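Local coordinates for protein tRNA-5-methyluridine(54) 2-sulfurtransferase (PDB 5MKO) that catalyses the ATP-dependent 2-thiolation of 5-methyluridine at position 54 in the T loop of tRNAs, stabilising them against heat, at residues I82-S87 / Y119-V124; S87-K92 / E217-E222. All coordinates share one frame; numbering follows the deposited sequence.

How the contacts relate
The first segments of the two contacts adjoin at Ser87 in the connection between strand 76-83 and helix 90-104, and their second segments come later in the chain; the contact centres are about 13 Å apart. Contact 1 takes the end of the strand and the turn beyond it and is largely buried: one backbone hydrogen bond and branched aliphatic side chains join it to the loop 119-124, with AMP on the strand side. Contact 2 takes the start of the helix and lies at the surface, where a tyrosine hydroxyl bonds a carbonyl of the loop 217-222 and a lysine pairs with its glutamate. Ser90 ties them together, its OG hydrogen-bonded to the backbone N of Ile86.

Contact 1 of 2, residues I82-S87 / Y119-V124; sequences INLGIS and YGIGEV. With AMP (adenosine monophosphate), chain C.
Leu84 and Ile121 meet where the turn after strand 76-83 touches the loop 119-124. The amide N of Ile121 gives a nearly straight hydrogen bond to O of Leu84 at 2.8 Å. Beside it the two side chains run alongside each other in the same direction, CD1 of Ile121 lying 3.8 Å from CB of Leu84. Branched aliphatic chains suit this buried spot, and CD1 of Ile86 adds to it, 4.1 Å from CG2 of Ile121. Gly85, at positive phi, faces Gly120, and a CB on it would point toward that residue, so glycine suits the place. An Asx turn shapes this bend, OD1 of Asn83 accepting from N of Gly85 at 3.0 Å.

On the strand side, Ile82 reads the adenine of AMP with its backbone: its N donates to N1 (2.9 Å), and its O accepts from N6 (2.8 Å). With CG1 beside its own backbone N (chi1 -43°), the side chain lies next to the N1 and C2 edge of the base. A glycine in place of Ile82 could still offer both backbone bonds, but would probably lose the apolar contact beside N1 and C2 and leave Ile141 and Ile113 without their partner. Leu84 CD2 also approaches N6, at 3.5 Å.

Farther out, Ile121 touches the bound iron–sulfur cluster and Ile86 packs on Cys223, a cluster ligand, so the contact borders both the nucleotide and the cluster in this PP-loop domain. Helix 132-148 covers it through Ile141, Lys138 and Tyr133, while helix 113-116 packs on Ile82 and Ile121 through Ile113.

Contact 2 of 2, residues S87-K92 / E217-E222; sequences SGYSEK and EYIVEE
This is a surface contact in the PP-loop domain, between the start of helix 90-104, after the connection from strand 76-83, and the loop 217-222 that leads to the cluster ligand Cys223. Tyr89, at the N-cap position, carries most of it. With CG anti to the backbone N (chi1 -176°), its ring extends to the loop, and the hydroxyl donates to O of Glu221 at 2.8 Å, the donor tilted 24° from the carbonyl plane. Tyrosine suits the place because its long side chain carries a hydroxyl across to a backbone whose nearest CA, that of Glu221, is 8.5 Å from the CA of Tyr89. The side chains of Ile219 and Tyr89 cross at about a right angle, with CD1 of Ile219 4.0 Å from CZ of Tyr89, and Ile219 also packs on Ser93 and Tyr96 of the helix.

On the helix side, Glu91 OE1 accepts from the backbone N of Gly88 at 2.8 Å through its syn lone pair, tying the turn to the first helical residues. Gly88 adopts backbone angles at which a CB would press on the carbonyl O of Ser87, hence the glycine. Lys92 bends at chi3 and crosses Glu221 at about a right angle, where NZ makes a salt bridge with OE1 of Glu221 at 3.1 Å, its hydrogen bond weak.

Contact 1 of 2, residues I82-S87 / Y119-V124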
loop_
_atom_site.group_PDB
_atom_site.type_symbol
_atom_site.label_atom_id
_atom_site.label_comp_id
_atom_site.label_asym_id
_atom_site.label_seq_id
_atom_site.Cartn_x
_atom_site.Cartn_y
_atom_site.Cartn_z
ATOM N N ILE A 82 -20.514 6.056 24.336
ATOM C CA ILE A 82 -20.621 7.509 24.213
ATOM C C ILE A 82 -21.732 7.833 23.214
ATOM O O ILE A 82 -21.637 7.456 22.051
ATOM C CB ILE A 82 -19.266 8.214 23.884
ATOM C CG1 ILE A 82 -18.090 7.632 24.716
ATOM C CG2 ILE A 82 -19.394 9.743 24.064
ATOM C CD1 ILE A 82 -16.718 7.845 24.127
ATOM N N ASN A 83 -22.803 8.472 23.688
ATOM C CA ASN A 83 -23.943 8.887 22.875
ATOM C C ASN A 83 -23.595 10.276 22.340
ATOM O O ASN A 83 -23.529 11.241 23.112
ATOM C CB ASN A 83 -25.218 8.910 23.727
ATOM C CG ASN A 83 -26.484 9.215 22.965
ATOM O OD1 ASN A 83 -26.693 10.325 22.464
ATOM N ND2 ASN A 83 -27.395 8.259 22.928
ATOM N N LEU A 84 -23.338 10.365 21.028
ATOM C CA LEU A 84 -22.954 11.612 20.365
ATOM C C LEU A 84 -24.145 12.544 20.040
ATOM O O LEU A 84 -23.968 13.534 19.330
ATOM C CB LEU A 84 -22.092 11.361 19.105
ATOM C CG LEU A 84 -20.836 10.455 19.188
ATOM C CD1 LEU A 84 -19.906 10.782 20.365
ATOM C CD2 LEU A 84 -21.185 9.008 19.060
ATOM N N GLY A 85 -25.330 12.207 20.553
ATOM C CA GLY A 85 -26.551 12.992 20.411
ATOM C C GLY A 85 -27.057 13.241 19.005
ATOM O O GLY A 85 -27.745 14.242 18.772
ATOM N N ILE A 86 -26.729 12.332 18.061
ATOM C CA ILE A 86 -27.186 12.418 16.676
ATOM C C ILE A 86 -28.619 11.860 16.654
ATOM O O ILE A 86 -28.828 10.668 16.901
ATOM C CB ILE A 86 -26.216 11.702 15.692
ATOM C CG1 ILE A 86 -24.802 12.341 15.718
ATOM C CG2 ILE A 86 -26.775 11.703 14.269
ATOM C CD1 ILE A 86 -23.657 11.362 15.513
ATOM N N SER A 87 -29.609 12.749 16.433
ATOM C CA SER A 87 -31.026 12.388 16.413
ATOM C C SER A 87 -31.366 11.458 15.259
ATOM O O SER A 87 -31.209 11.817 14.087
ATOM C CB SER A 87 -31.910 13.628 16.431
ATOM O OG SER A 87 -31.795 14.251 17.699
ATOM N N TYR A 119 -24.466 20.511 23.444
ATOM C CA TYR A 119 -24.726 20.250 22.029
ATOM C C TYR A 119 -24.362 18.809 21.668
ATOM O O TYR A 119 -23.406 18.257 22.218
ATOM C CB TYR A 119 -23.871 21.184 21.145
ATOM C CG TYR A 119 -24.126 22.665 21.317
ATOM C CD1 TYR A 119 -24.965 23.353 20.445
ATOM C CD2 TYR A 119 -23.465 23.398 22.300
ATOM C CE1 TYR A 119 -25.181 24.726 20.578
ATOM C CE2 TYR A 119 -23.680 24.768 22.449
ATOM C CZ TYR A 119 -24.534 25.430 21.581
ATOM O OH TYR A 119 -24.738 26.782 21.716
ATOM N N GLY A 120 -25.112 18.230 20.736
ATOM C CA GLY A 120 -24.827 16.919 20.170
ATOM C C GLY A 120 -23.922 17.129 18.968
ATOM O O GLY A 120 -23.656 18.277 18.599
ATOM N N ILE A 121 -23.427 16.050 18.347
ATOM C CA ILE A 121 -22.564 16.186 17.173
ATOM C C ILE A 121 -23.431 16.539 15.944
ATOM O O ILE A 121 -24.494 15.947 15.734
ATOM C CB ILE A 121 -21.602 14.972 17.006
ATOM C CG1 ILE A 121 -20.295 15.247 17.792
ATOM C CG2 ILE A 121 -21.290 14.658 15.532
ATOM C CD1 ILE A 121 -19.523 14.032 18.318
ATOM N N GLY A 122 -22.991 17.559 15.208
ATOM C CA GLY A 122 -23.689 18.093 14.045
ATOM C C GLY A 122 -24.509 19.324 14.383
ATOM O O GLY A 122 -24.997 20.011 13.483
ATOM N N GLU A 123 -24.658 19.613 15.693
ATOM C CA GLU A 123 -25.428 20.742 16.221
ATOM C C GLU A 123 -24.621 22.038 16.354
ATOM O O GLU A 123 -25.193 23.123 16.212
ATOM C CB GLU A 123 -26.078 20.375 17.563
ATOM C CG GLU A 123 -27.274 19.449 17.430
ATOM C CD GLU A 123 -27.977 19.116 18.730
ATOM O OE1 GLU A 123 -28.217 20.041 19.541
ATOM O OE2 GLU A 123 -28.325 17.928 18.919
ATOM N N VAL A 124 -23.310 21.927 16.651
ATOM C CA VAL A 124 -22.412 23.081 16.810
ATOM C C VAL A 124 -22.242 23.869 15.506
ATOM O O VAL A 124 -22.102 23.263 14.439
ATOM C CB VAL A 124 -21.038 22.730 17.449
ATOM C CG1 VAL A 124 -21.136 22.654 18.965
ATOM C CG2 VAL A 124 -20.446 21.448 16.877
HETATM P P AMP C . -14.320 4.276 14.864
HETATM O O1P AMP C . -15.811 4.669 14.716
HETATM O O2P AMP C . -13.970 3.137 13.859
HETATM O O3P AMP C . -13.371 5.437 14.826
HETATM O "O5'" AMP C . -14.193 3.617 16.289
HETATM C "C5'" AMP C . -13.033 2.917 16.777
HETATM C "C4'" AMP C . -13.399 2.257 18.078
HETATM O "O4'" AMP C . -13.865 3.256 19.011
HETATM C "C3'" AMP C . -14.537 1.256 17.984
HETATM O "O3'" AMP C . -14.064 -0.006 17.535
HETATM C "C2'" AMP C . -15.076 1.252 19.412
HETATM O "O2'" AMP C . -14.257 0.440 20.246
HETATM C "C1'" AMP C . -14.905 2.724 19.815
HETATM N N9 AMP C . -16.095 3.565 19.667
HETATM C C8 AMP C . -16.560 4.145 18.516
HETATM N N7 AMP C . -17.650 4.856 18.675
HETATM C C5 AMP C . -17.922 4.743 20.029
HETATM C C6 AMP C . -18.953 5.259 20.838
HETATM N N6 AMP C . -19.982 5.970 20.367
HETATM N N1 AMP C . -18.917 4.979 22.162
HETATM C C2 AMP C . -17.922 4.220 22.633
HETATM N N3 AMP C . -16.914 3.655 21.964
HETATM C C4 AMP C . -16.967 3.956 20.656
#

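Contact 2 of 2, residues S87-K92 / E217-E222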
loop_
_atom_site.group_PDB
_atom_site.type_symbol
_atom_site.label_atom_id
_atom_site.label_comp_id
_atom_site.label_asym_id
_atom_site.label_seq_id
_atom_site.Cartn_x
_atom_site.Cartn_y
_atom_site.Cartn_z
ATOM N N SER A 87 -29.609 12.749 16.433
ATOM C CA SER A 87 -31.026 12.388 16.413
ATOM C C SER A 87 -31.366 11.458 15.259
ATOM O O SER A 87 -31.209 11.817 14.087
ATOM C CB SER A 87 -31.910 13.628 16.431
ATOM O OG SER A 87 -31.795 14.251 17.699
ATOM N N GLY A 88 -31.766 10.246 15.626
ATOM C CA GLY A 88 -32.117 9.186 14.693
ATOM C C GLY A 88 -31.026 8.153 14.496
ATOM O O GLY A 88 -31.203 7.230 13.700
ATOM N N TYR A 89 -29.881 8.314 15.194
ATOM C CA TYR A 89 -28.738 7.406 15.112
ATOM C C TYR A 89 -28.217 7.017 16.498
ATOM O O TYR A 89 -27.933 5.842 16.729
ATOM C CB TYR A 89 -27.614 8.020 14.245
ATOM C CG TYR A 89 -26.422 7.114 14.010
ATOM C CD1 TYR A 89 -26.407 6.207 12.956
ATOM C CD2 TYR A 89 -25.287 7.198 14.813
ATOM C CE1 TYR A 89 -25.303 5.384 12.721
ATOM C CE2 TYR A 89 -24.180 6.372 14.596
ATOM C CZ TYR A 89 -24.188 5.471 13.543
ATOM O OH TYR A 89 -23.086 4.675 13.312
ATOM N N SER A 90 -28.056 7.999 17.402
ATOM C CA SER A 90 -27.495 7.767 18.727
ATOM C C SER A 90 -28.401 6.956 19.644
ATOM O O SER A 90 -27.895 6.178 20.461
ATOM C CB SER A 90 -27.081 9.082 19.374
ATOM O OG SER A 90 -26.003 9.677 18.670
ATOM N N GLU A 91 -29.730 7.117 19.507
ATOM C CA GLU A 91 -30.710 6.397 20.333
ATOM C C GLU A 91 -30.671 4.897 20.046
ATOM O O GLU A 91 -30.679 4.103 20.985
ATOM C CB GLU A 91 -32.144 6.944 20.147
ATOM C CG GLU A 91 -32.282 8.461 20.200
ATOM C CD GLU A 91 -32.318 9.142 18.844
ATOM O OE1 GLU A 91 -31.369 8.944 18.050
ATOM O OE2 GLU A 91 -33.300 9.871 18.571
ATOM N N LYS A 92 -30.618 4.516 18.750
ATOM C CA LYS A 92 -30.565 3.118 18.321
ATOM C C LYS A 92 -29.245 2.468 18.728
ATOM O O LYS A 92 -29.256 1.334 19.209
ATOM C CB LYS A 92 -30.896 2.948 16.817
ATOM C CG LYS A 92 -29.906 3.501 15.781
ATOM C CD LYS A 92 -30.431 3.439 14.336
ATOM C CE LYS A 92 -30.376 2.056 13.714
ATOM N NZ LYS A 92 -30.845 2.041 12.298
ATOM N N GLU A 217 -26.331 -8.656 18.241
ATOM C CA GLU A 217 -27.042 -7.780 17.317
ATOM C C GLU A 217 -26.319 -6.440 17.376
ATOM O O GLU A 217 -25.943 -6.000 18.467
ATOM C CB GLU A 217 -28.506 -7.631 17.769
ATOM C CG GLU A 217 -29.456 -8.694 17.242
ATOM C CD GLU A 217 -30.922 -8.323 17.374
ATOM O OE1 GLU A 217 -31.715 -9.185 17.817
ATOM O OE2 GLU A 217 -31.280 -7.171 17.036
ATOM N N TYR A 218 -26.101 -5.801 16.214
ATOM C CA TYR A 218 -25.324 -4.557 16.127
ATOM C C TYR A 218 -25.765 -3.599 15.021
ATOM O O TYR A 218 -26.563 -3.968 14.161
ATOM C CB TYR A 218 -23.824 -4.892 15.950
ATOM C CG TYR A 218 -23.540 -5.853 14.814
ATOM C CD1 TYR A 218 -23.350 -5.393 13.513
ATOM C CD2 TYR A 218 -23.454 -7.222 15.040
ATOM C CE1 TYR A 218 -23.103 -6.274 12.463
ATOM C CE2 TYR A 218 -23.211 -8.111 13.998
ATOM C CZ TYR A 218 -23.030 -7.632 12.710
ATOM O OH TYR A 218 -22.789 -8.502 11.676
ATOM N N ILE A 219 -25.213 -2.373 15.040
ATOM C CA ILE A 219 -25.452 -1.357 14.022
ATOM C C ILE A 219 -24.455 -1.558 12.887
ATOM O O ILE A 219 -23.256 -1.723 13.139
ATOM C CB ILE A 219 -25.446 0.117 14.551
ATOM C CG1 ILE A 219 -24.178 0.463 15.366
ATOM C CG2 ILE A 219 -26.712 0.447 15.331
ATOM C CD1 ILE A 219 -23.643 1.869 15.175
ATOM N N VAL A 220 -24.954 -1.580 11.644
ATOM C CA VAL A 220 -24.129 -1.694 10.443
ATOM C C VAL A 220 -24.046 -0.276 9.914
ATOM O O VAL A 220 -23.091 0.060 9.223
ATOM C CB VAL A 220 -24.719 -2.632 9.346
ATOM C CG1 VAL A 220 -23.654 -3.049 8.329
ATOM C CG2 VAL A 220 -25.386 -3.865 9.944
ATOM N N GLU A 221 -25.104 0.522 10.163
ATOM C CA GLU A 221 -25.273 1.899 9.704
ATOM C C GLU A 221 -24.078 2.786 10.025
ATOM O O GLU A 221 -23.709 2.952 11.191
ATOM C CB GLU A 221 -26.589 2.520 10.227
ATOM C CG GLU A 221 -27.867 1.908 9.658
ATOM C CD GLU A 221 -28.331 0.590 10.258
ATOM O OE1 GLU A 221 -28.349 0.464 11.505
ATOM O OE2 GLU A 221 -28.707 -0.313 9.477
ATOM N N GLU A 222 -23.454 3.326 8.964
ATOM C CA GLU A 222 -22.325 4.251 9.054
ATOM C C GLU A 222 -22.876 5.609 9.507
ATOM O O GLU A 222 -24.101 5.780 9.590
ATOM C CB GLU A 222 -21.621 4.372 7.688
ATOM C CG GLU A 222 -20.815 3.145 7.292
ATOM C CD GLU A 222 -19.313 3.286 7.461
ATOM O OE1 GLU A 222 -18.677 3.930 6.594
ATOM O OE2 GLU A 222 -18.769 2.734 8.445
#